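Long-range contacts in xylulose kinase (Bifidobacterium adolescentis ATCC 15703, PDB 3I8B), which probably phosphorylates D-xylulose to D-xylulose 5-phosphate at the expense of ATP, as a member of the FGGY family of carbohydrate kinases: residues I161-L166 with A187-L192; I365-Y370 with R401-G406; L407-R412 with P445-M450. All coordinates share one frame; numbering follows the deposited sequence.

Contact 1 (I161-L166 with A187-L192); sequences IAAICL and AHLEAL. With MG (magnesium ion), chain B.
Leu189 and Leu192 both carry CG beside the backbone N, anti to the carbonyl carbon (chi1 -67° and -76°). From there the extended second torsions carry CD1 of each on to the contact. Cys165 meets Leu192 from the strand with SG between its own backbone N and carbonyl carbon, the crowded position (chi1 68°).

The touching is done by methyl ends and one sulphur. Leu189 CD1 rests against Ala162 CB at 3.7 Å and also reaches Ala163 CB. Ala163 CB sits between the two leucines and lies 3.9 Å from Leu192 CD1. The other branch, Leu192 CD2, packs on Cys165 SG at 4.0 Å. Ala162 and Ala163 form a classic beta bulge opposite Leu80, and both methyls reach Leu189 CD1. Trp173 of helix 167-175 also packs on the two leucines.

Two backbone oxygens, one in the 3-10 segment 189-191 and one just after it, bind the metal. Magnesium is bound by Glu190 O at 2.3 Å and by Leu192 O at 2.5 Å. Thr241 OG1 and water 1 are its other ligands. Glu190 OE1 stays 3.9 Å from the magnesium and accepts a hydrogen bond from water 1 at 3.1 Å. The carboxylate is thus a second-shell group and is likely to orient this bound water.

Segment 187-192 divides its chemistry between side chain and backbone. Leu189 and Leu192 meet 161-166 by apolar packing, while the carbonyl oxygens of Glu190 and Leu192 bind the cation. The carboxylate nearby is likely to add favourable negative charge around the magnesium.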
loop_
_atom_site.group_PDB
_atom_site.type_symbol
_atom_site.label_atom_id
_atom_site.label_comp_id
_atom_site.label_asym_id
_atom_site.label_seq_id
_atom_site.Cartn_x
_atom_site.Cartn_y
_atom_site.Cartn_z
ATOM N N ILE A 161 9.359 -24.486 -3.209
ATOM C CA ILE A 161 8.440 -23.693 -2.402
ATOM C C ILE A 161 7.584 -24.596 -1.513
ATOM O O ILE A 161 6.871 -25.459 -2.020
ATOM C CB ILE A 161 7.528 -22.827 -3.286
ATOM C CG1 ILE A 161 8.369 -21.854 -4.111
ATOM C CG2 ILE A 161 6.533 -22.034 -2.427
ATOM C CD1 ILE A 161 7.575 -20.775 -4.807
ATOM N N ALA A 162 7.684 -24.418 -0.195
ATOM C CA ALA A 162 6.764 -25.052 0.748
ATOM C C ALA A 162 5.783 -24.035 1.351
ATOM O O ALA A 162 4.709 -24.397 1.834
ATOM C CB ALA A 162 7.528 -25.786 1.837
ATOM N N ALA A 163 6.161 -22.759 1.333
ATOM C CA ALA A 163 5.293 -21.698 1.837
ATOM C C ALA A 163 5.581 -20.375 1.128
ATOM O O ALA A 163 6.711 -20.094 0.753
ATOM C CB ALA A 163 5.441 -21.537 3.383
ATOM N N ILE A 164 4.546 -19.568 0.938
ATOM C CA ILE A 164 4.735 -18.225 0.422
ATOM C C ILE A 164 4.146 -17.266 1.439
ATOM O O ILE A 164 3.037 -17.487 1.899
ATOM C CB ILE A 164 3.989 -18.010 -0.909
ATOM C CG1 ILE A 164 4.258 -19.165 -1.890
ATOM C CG2 ILE A 164 4.402 -16.677 -1.526
ATOM C CD1 ILE A 164 3.385 -19.101 -3.128
ATOM N N CYS A 165 4.875 -16.196 1.779
ATOM C CA CYS A 165 4.347 -15.193 2.699
ATOM C C CYS A 165 4.894 -13.799 2.413
ATOM O O CYS A 165 5.800 -13.621 1.597
ATOM C CB CYS A 165 4.600 -15.592 4.168
ATOM S SG CYS A 165 6.361 -15.560 4.615
ATOM N N LEU A 166 4.301 -12.803 3.052
ATOM C CA LEU A 166 4.690 -11.415 2.823
ATOM C C LEU A 166 5.653 -10.951 3.925
ATOM O O LEU A 166 5.823 -11.641 4.926
ATOM C CB LEU A 166 3.447 -10.537 2.725
ATOM C CG LEU A 166 2.910 -10.364 1.289
ATOM C CD1 LEU A 166 2.711 -11.698 0.536
ATOM C CD2 LEU A 166 1.623 -9.562 1.314
ATOM N N ALA A 187 9.348 -27.535 10.752
ATOM C CA ALA A 187 9.546 -26.106 10.499
ATOM C C ALA A 187 8.391 -25.232 11.039
ATOM O O ALA A 187 8.524 -24.013 11.142
ATOM C CB ALA A 187 9.747 -25.847 8.995
ATOM N N HIS A 188 7.264 -25.853 11.370
ATOM C CA HIS A 188 6.080 -25.100 11.793
ATOM C C HIS A 188 5.685 -23.998 10.802
ATOM O O HIS A 188 5.354 -22.884 11.214
ATOM C CB HIS A 188 6.293 -24.485 13.178
ATOM C CG HIS A 188 6.374 -25.497 14.275
ATOM N ND1 HIS A 188 7.568 -25.900 14.832
ATOM C CD2 HIS A 188 5.407 -26.218 14.896
ATOM C CE1 HIS A 188 7.334 -26.809 15.764
ATOM N NE2 HIS A 188 6.030 -27.018 15.823
ATOM N N LEU A 189 5.727 -24.293 9.504
ATOM C CA LEU A 189 5.292 -23.316 8.507
ATOM C C LEU A 189 3.823 -22.933 8.719
ATOM O O LEU A 189 3.420 -21.799 8.443
ATOM C CB LEU A 189 5.516 -23.833 7.080
ATOM C CG LEU A 189 6.981 -23.999 6.670
ATOM C CD1 LEU A 189 7.102 -24.718 5.323
ATOM C CD2 LEU A 189 7.704 -22.635 6.649
ATOM N N GLU A 190 3.032 -23.872 9.234
ATOM C CA GLU A 190 1.623 -23.591 9.511
ATOM C C GLU A 190 1.410 -22.566 10.604
ATOM O O GLU A 190 0.297 -22.126 10.792
ATOM C CB GLU A 190 0.836 -24.860 9.845
ATOM C CG GLU A 190 0.620 -25.772 8.643
ATOM C CD GLU A 190 -0.508 -25.308 7.710
ATOM O OE1 GLU A 190 -1.082 -24.205 7.936
ATOM O OE2 GLU A 190 -0.817 -26.064 6.749
ATOM N N ALA A 191 2.453 -22.199 11.347
ATOM C CA ALA A 191 2.302 -21.128 12.330
ATOM C C ALA A 191 2.192 -19.761 11.646
ATOM O O ALA A 191 1.856 -18.772 12.294
ATOM C CB ALA A 191 3.468 -21.129 13.335
ATOM N N LEU A 192 2.493 -19.699 10.345
ATOM C CA LEU A 192 2.373 -18.441 9.606
ATOM C C LEU A 192 0.954 -17.852 9.652
ATOM O O LEU A 192 -0.027 -18.554 9.473
ATOM C CB LEU A 192 2.808 -18.628 8.144
ATOM C CG LEU A 192 4.307 -18.713 7.856
ATOM C CD1 LEU A 192 4.610 -19.343 6.489
ATOM C CD2 LEU A 192 4.932 -17.322 7.951
HETATM MG MG MG B . -1.255 -20.763 9.845
HETATM O O HOH W 1 -0.589 -21.139 7.659
#

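Contact 2 (I365-Y370 with R401-G406); sequences ITLVPY and RAFVEG
Leu367 and Gly406 bring strand 366-368 and helix 401-406 together, with their CA atoms 5.1 Å apart. The two axes approach to 7.0 Å, and their N-to-C directions differ by 48°. The glycine permits this closeness: a CB at Gly406 would point at the strand and press on Leu367 O. That carbonyl oxygen is buried here and has no polar partner in the model.

Leu367 carries much of the packing. Its CG is anti to the backbone N (chi1 171°). Leu367 CD2 comes to 3.7 Å from Phe403 CD1, oblique to the ring. Leu367 CB lies against the helix backbone, 3.4 Å from Ala402 O. Before it, Ile365 CG2 meets Ala402 CB at 3.6 Å. Beyond it, Pro369 CG sits 3.5 Å from Gly406 O. Pro369 is the centre of an inverse gamma turn.

Two waters bridge the segments. Water 3 accepts from Leu367 N and donates to Ala402 O at 2.7 Å, an oxygen that also takes the helical bond from Gly406 N. Water 2 donates to Ile365 O and to Glu405 OE1. The other carboxylate oxygen, Glu405 OE2, forms a salt bridge with Arg401 NE at 2.9 Å. The donor stands above the carboxylate plane, 45° out of it. Gly361 N also bonds to OE2, so the carboxylate is held at both oxygens.

Phe386 of strand 385-387 packs on Ile365, Leu367 and Ala402 and meets the Phe403 ring edge-to-face. The arrangement is a small two-stranded antiparallel sheet, 366-368 with 385-387, packed against helix 396-420 in the C-terminal domain of an FGGY kinase.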
loop_
_atom_site.group_PDB
_atom_site.type_symbol
_atom_site.label_atom_id
_atom_site.label_comp_id
_atom_site.label_asym_id
_atom_site.label_seq_id
_atom_site.Cartn_x
_atom_site.Cartn_y
_atom_site.Cartn_z
ATOM N N ILE A 365 -5.659 27.578 -19.688
ATOM C CA ILE A 365 -4.667 26.537 -19.907
ATOM C C ILE A 365 -4.862 25.365 -18.950
ATOM O O ILE A 365 -4.968 25.541 -17.735
ATOM C CB ILE A 365 -3.246 27.071 -19.740
ATOM C CG1 ILE A 365 -2.956 28.149 -20.795
ATOM C CG2 ILE A 365 -2.234 25.927 -19.808
ATOM C CD1 ILE A 365 -1.607 28.823 -20.600
ATOM N N THR A 366 -4.901 24.166 -19.512
ATOM C CA THR A 366 -5.038 22.954 -18.723
ATOM C C THR A 366 -3.857 22.025 -18.978
ATOM O O THR A 366 -3.459 21.800 -20.130
ATOM C CB THR A 366 -6.322 22.211 -19.085
ATOM O OG1 THR A 366 -7.452 23.028 -18.761
ATOM C CG2 THR A 366 -6.411 20.895 -18.330
ATOM N N LEU A 367 -3.292 21.503 -17.896
ATOM C CA LEU A 367 -2.270 20.473 -17.975
ATOM C C LEU A 367 -2.870 19.136 -17.576
ATOM O O LEU A 367 -3.476 19.035 -16.505
ATOM C CB LEU A 367 -1.114 20.795 -17.021
ATOM C CG LEU A 367 -0.087 19.670 -16.849
ATOM C CD1 LEU A 367 0.536 19.288 -18.210
ATOM C CD2 LEU A 367 0.995 20.039 -15.829
ATOM N N VAL A 368 -2.733 18.130 -18.440
ATOM C CA VAL A 368 -2.976 16.743 -18.056
ATOM C C VAL A 368 -1.604 16.119 -17.865
ATOM O O VAL A 368 -0.922 15.787 -18.835
ATOM C CB VAL A 368 -3.780 15.957 -19.110
ATOM C CG1 VAL A 368 -3.937 14.481 -18.690
ATOM C CG2 VAL A 368 -5.139 16.596 -19.327
ATOM N N PRO A 369 -1.187 15.960 -16.603
ATOM C CA PRO A 369 0.225 15.752 -16.283
ATOM C C PRO A 369 0.677 14.303 -16.347
ATOM O O PRO A 369 1.331 13.859 -15.404
ATOM C CB PRO A 369 0.316 16.211 -14.820
ATOM C CG PRO A 369 -1.116 16.387 -14.340
ATOM C CD PRO A 369 -2.027 15.869 -15.396
ATOM N N TYR A 370 0.357 13.583 -17.416
ATOM C CA TYR A 370 0.755 12.181 -17.505
ATOM C C TYR A 370 2.203 12.033 -17.984
ATOM O O TYR A 370 2.497 11.266 -18.901
ATOM C CB TYR A 370 -0.201 11.385 -18.403
ATOM C CG TYR A 370 -1.651 11.409 -17.961
ATOM C CD1 TYR A 370 -2.012 11.826 -16.679
ATOM C CD2 TYR A 370 -2.660 10.987 -18.817
ATOM C CE1 TYR A 370 -3.343 11.844 -16.275
ATOM C CE2 TYR A 370 -3.977 10.999 -18.423
ATOM C CZ TYR A 370 -4.314 11.426 -17.157
ATOM O OH TYR A 370 -5.632 11.428 -16.789
ATOM N N ARG A 401 0.503 28.239 -12.990
ATOM C CA ARG A 401 -0.765 27.900 -12.366
ATOM C C ARG A 401 -1.332 26.585 -12.924
ATOM O O ARG A 401 -1.953 25.813 -12.192
ATOM C CB ARG A 401 -1.760 29.053 -12.548
ATOM C CG ARG A 401 -3.132 28.828 -11.936
ATOM C CD ARG A 401 -3.055 28.728 -10.413
ATOM N NE ARG A 401 -4.378 28.784 -9.798
ATOM C CZ ARG A 401 -4.824 29.797 -9.059
ATOM N NH1 ARG A 401 -4.055 30.852 -8.834
ATOM N NH2 ARG A 401 -6.044 29.754 -8.545
ATOM N N ALA A 402 -1.110 26.336 -14.215
ATOM C CA ALA A 402 -1.566 25.097 -14.853
ATOM C C ALA A 402 -0.811 23.864 -14.342
ATOM O O ALA A 402 -1.382 22.781 -14.244
ATOM C CB ALA A 402 -1.465 25.200 -16.393
ATOM N N PHE A 403 0.471 24.034 -14.026
ATOM C CA PHE A 403 1.255 22.962 -13.424
ATOM C C PHE A 403 0.675 22.579 -12.054
ATOM O O PHE A 403 0.478 21.399 -11.749
ATOM C CB PHE A 403 2.710 23.392 -13.249
ATOM C CG PHE A 403 3.582 23.147 -14.453
ATOM C CD1 PHE A 403 4.005 21.866 -14.774
ATOM C CD2 PHE A 403 4.018 24.206 -15.233
ATOM C CE1 PHE A 403 4.817 21.647 -15.870
ATOM C CE2 PHE A 403 4.834 23.991 -16.328
ATOM C CZ PHE A 403 5.236 22.710 -16.644
ATOM N N VAL A 404 0.404 23.583 -11.225
ATOM C CA VAL A 404 -0.170 23.330 -9.895
ATOM C C VAL A 404 -1.598 22.779 -9.974
ATOM O O VAL A 404 -1.955 21.816 -9.278
ATOM C CB VAL A 404 -0.165 24.601 -9.029
ATOM C CG1 VAL A 404 -0.794 24.319 -7.672
ATOM C CG2 VAL A 404 1.253 25.124 -8.853
ATOM N N GLU A 405 -2.420 23.391 -10.817
ATOM C CA GLU A 405 -3.802 22.968 -10.953
ATOM C C GLU A 405 -3.869 21.562 -11.538
ATOM O O GLU A 405 -4.801 20.809 -11.263
ATOM C CB GLU A 405 -4.601 23.967 -11.805
ATOM C CG GLU A 405 -4.811 25.331 -11.132
ATOM C CD GLU A 405 -5.832 26.205 -11.855
ATOM O OE1 GLU A 405 -6.087 25.958 -13.060
ATOM O OE2 GLU A 405 -6.370 27.148 -11.222
ATOM N N GLY A 406 -2.868 21.203 -12.336
ATOM C CA GLY A 406 -2.835 19.887 -12.946
ATOM C C GLY A 406 -2.551 18.823 -11.908
ATOM O O GLY A 406 -3.207 17.802 -11.870
HETATM O O HOH W 2 -5.581 24.659 -15.210
HETATM O O HOH W 3 -3.832 22.437 -15.215
#

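Contact 3 (L407-R412 with P445-M450); sequences LLCSQR and PSILGM
Ile447 O is gripped side-on by two nitrogens of Arg412. Arg412 NE bonds to Ile447 O at 3.0 Å, in the carbonyl plane. Arg412 NH2 bonds to Ile447 O at 3.2 Å from above that plane, 41° out of it. The arginine chain leaves with CG anti to the backbone N (chi1 161°) and bends at its next two torsions. Leu448 O lies close to the same guanidinium, but at a poor angle. Glu416 and Glu496 form salt bridges with NH1 and NH2, so the buried charge is probably well balanced. An alanine here would probably leave Ile447 O without its two side-chain donors and both glutamates without this positive mate.

The grip falls at the C-terminal end of helix 438-448, where the positive charge is likely to be favourable. Gly449 follows with positive phi, and Gly449 N bonds back to Pro445 O at 2.9 Å. Gly449 CA is 3.7 Å from Arg412 NH2, and a CB would collide with that nitrogen.

Apolar groups fill the rest. Ile447 lies against Leu408 and Cys409, but its chi1 of 114° is far from a staggered value and the closest distances there are doubtful. Leu448 CD2 lies 3.7 Å from Leu408 O and 4.0 Å from Arg412 CB.

Two helices thus pack beside the large sheet of the C-terminal domain, with Gln411 and Leu448 touching Ile291 of strand 288-293. Helix 438-448 is the connection of a beta-alpha-beta crossover between parallel neighbours 427-431 and 452-455, in the actin-like ATPase fold of FGGY kinases.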
loop_
_atom_site.group_PDB
_atom_site.type_symbol
_atom_site.label_atom_id
_atom_site.label_comp_id
_atom_site.label_asym_id
_atom_site.label_seq_id
_atom_site.Cartn_x
_atom_site.Cartn_y
_atom_site.Cartn_z
ATOM N N LEU A 407 -1.554 19.074 -11.070
ATOM C CA LEU A 407 -1.213 18.170 -9.982
ATOM C C LEU A 407 -2.452 17.884 -9.131
ATOM O O LEU A 407 -2.799 16.732 -8.903
ATOM C CB LEU A 407 -0.096 18.785 -9.129
ATOM C CG LEU A 407 0.480 17.988 -7.953
ATOM C CD1 LEU A 407 1.802 18.577 -7.530
ATOM C CD2 LEU A 407 -0.486 17.952 -6.776
ATOM N N LEU A 408 -3.119 18.943 -8.680
ATOM C CA LEU A 408 -4.293 18.813 -7.814
ATOM C C LEU A 408 -5.487 18.171 -8.496
ATOM O O LEU A 408 -6.206 17.397 -7.874
ATOM C CB LEU A 408 -4.704 20.171 -7.246
ATOM C CG LEU A 408 -3.893 20.647 -6.040
ATOM C CD1 LEU A 408 -4.063 19.694 -4.868
ATOM C CD2 LEU A 408 -2.434 20.762 -6.411
ATOM N N CYS A 409 -5.697 18.504 -9.772
ATOM C CA CYS A 409 -6.802 17.954 -10.554
ATOM C C CYS A 409 -6.713 16.442 -10.743
ATOM O O CYS A 409 -7.734 15.759 -10.752
ATOM C CB CYS A 409 -6.897 18.644 -11.921
ATOM S SG CYS A 409 -7.741 20.252 -11.854
ATOM N N SER A 410 -5.496 15.934 -10.927
ATOM C CA SER A 410 -5.274 14.501 -11.037
ATOM C C SER A 410 -5.711 13.811 -9.744
ATOM O O SER A 410 -6.396 12.795 -9.781
ATOM C CB SER A 410 -3.795 14.205 -11.302
ATOM O OG SER A 410 -3.533 12.816 -11.191
ATOM N N GLN A 411 -5.312 14.369 -8.605
ATOM C CA GLN A 411 -5.705 13.800 -7.318
ATOM C C GLN A 411 -7.231 13.854 -7.152
ATOM O O GLN A 411 -7.839 12.914 -6.638
ATOM C CB GLN A 411 -4.996 14.511 -6.161
ATOM C CG GLN A 411 -3.482 14.297 -6.118
ATOM C CD GLN A 411 -3.085 12.826 -6.253
ATOM O OE1 GLN A 411 -3.766 11.938 -5.747
ATOM N NE2 GLN A 411 -1.978 12.572 -6.933
ATOM N N ARG A 412 -7.857 14.937 -7.607
ATOM C CA ARG A 412 -9.314 14.993 -7.599
ATOM C C ARG A 412 -9.888 13.903 -8.481
ATOM O O ARG A 412 -10.837 13.226 -8.096
ATOM C CB ARG A 412 -9.838 16.337 -8.085
ATOM C CG ARG A 412 -11.291 16.261 -8.524
ATOM C CD ARG A 412 -12.244 16.185 -7.340
ATOM N NE ARG A 412 -12.679 17.532 -7.022
ATOM C CZ ARG A 412 -13.897 18.003 -7.256
ATOM N NH1 ARG A 412 -14.830 17.217 -7.766
ATOM N NH2 ARG A 412 -14.182 19.261 -6.957
ATOM N N PRO A 445 -8.089 22.867 -1.175
ATOM C CA PRO A 445 -9.524 22.850 -0.848
ATOM C C PRO A 445 -10.373 23.268 -2.030
ATOM O O PRO A 445 -11.397 22.644 -2.317
ATOM C CB PRO A 445 -9.649 23.889 0.274
ATOM C CG PRO A 445 -8.271 23.991 0.858
ATOM C CD PRO A 445 -7.334 23.789 -0.310
ATOM N N SER A 446 -9.936 24.336 -2.692
ATOM C CA SER A 446 -10.585 24.877 -3.883
ATOM C C SER A 446 -10.835 23.812 -4.954
ATOM O O SER A 446 -11.966 23.627 -5.418
ATOM C CB SER A 446 -9.718 26.009 -4.466
ATOM O OG SER A 446 -10.052 26.305 -5.804
ATOM N N ILE A 447 -9.777 23.118 -5.357
ATOM C CA ILE A 447 -9.924 22.210 -6.481
ATOM C C ILE A 447 -10.341 20.782 -6.055
ATOM O O ILE A 447 -11.072 20.109 -6.780
ATOM C CB ILE A 447 -8.720 22.300 -7.500
ATOM C CG1 ILE A 447 -7.900 21.021 -7.555
ATOM C CG2 ILE A 447 -7.871 23.575 -7.302
ATOM C CD1 ILE A 447 -8.430 20.091 -8.592
ATOM N N LEU A 448 -9.927 20.336 -4.872
ATOM C CA LEU A 448 -10.385 19.029 -4.376
ATOM C C LEU A 448 -11.869 19.079 -4.020
ATOM O O LEU A 448 -12.575 18.072 -4.089
ATOM C CB LEU A 448 -9.561 18.549 -3.185
ATOM C CG LEU A 448 -8.087 18.275 -3.470
ATOM C CD1 LEU A 448 -7.415 17.707 -2.240
ATOM C CD2 LEU A 448 -7.948 17.324 -4.648
ATOM N N GLY A 449 -12.336 20.262 -3.648
ATOM C CA GLY A 449 -13.757 20.496 -3.450
ATOM C C GLY A 449 -14.247 20.350 -2.023
ATOM O O GLY A 449 -15.449 20.245 -1.805
HETATM N N MSE A 450 -13.317 20.348 -1.068
HETATM C CA MSE A 450 -13.618 20.178 0.360
HETATM C C MSE A 450 -12.494 20.739 1.210
HETATM O O MSE A 450 -11.422 21.045 0.710
HETATM C CB MSE A 450 -13.702 18.699 0.737
HETATM C CG MSE A 450 -14.896 17.956 0.261
HETATM SE SE MSE A 450 -14.835 16.121 0.973
HETATM C CE MSE A 450 -16.653 15.630 0.458
#

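From the N terminus, contact 1 comes first. It closes a loop that holds helix 167-175, and it ties strand 163-165 to the magnesium-binding turn of the N-terminal domain. Contact 2 opens much later, in the C-terminal domain. It closes a loop that includes strand 385-387. Contact 3 follows and encloses strand 427-431. None of the three nests in or crosses another. Contacts 2 and 3 use successive parts of helix 396-420, with centres about 12 Å apart, and they touch through Pro369 and Leu407. This helix joins the small sheet to helix 438-448. Contact 1 lies on the opposite side of the chain's centre, its own centre about 48 Å from that of contact 2.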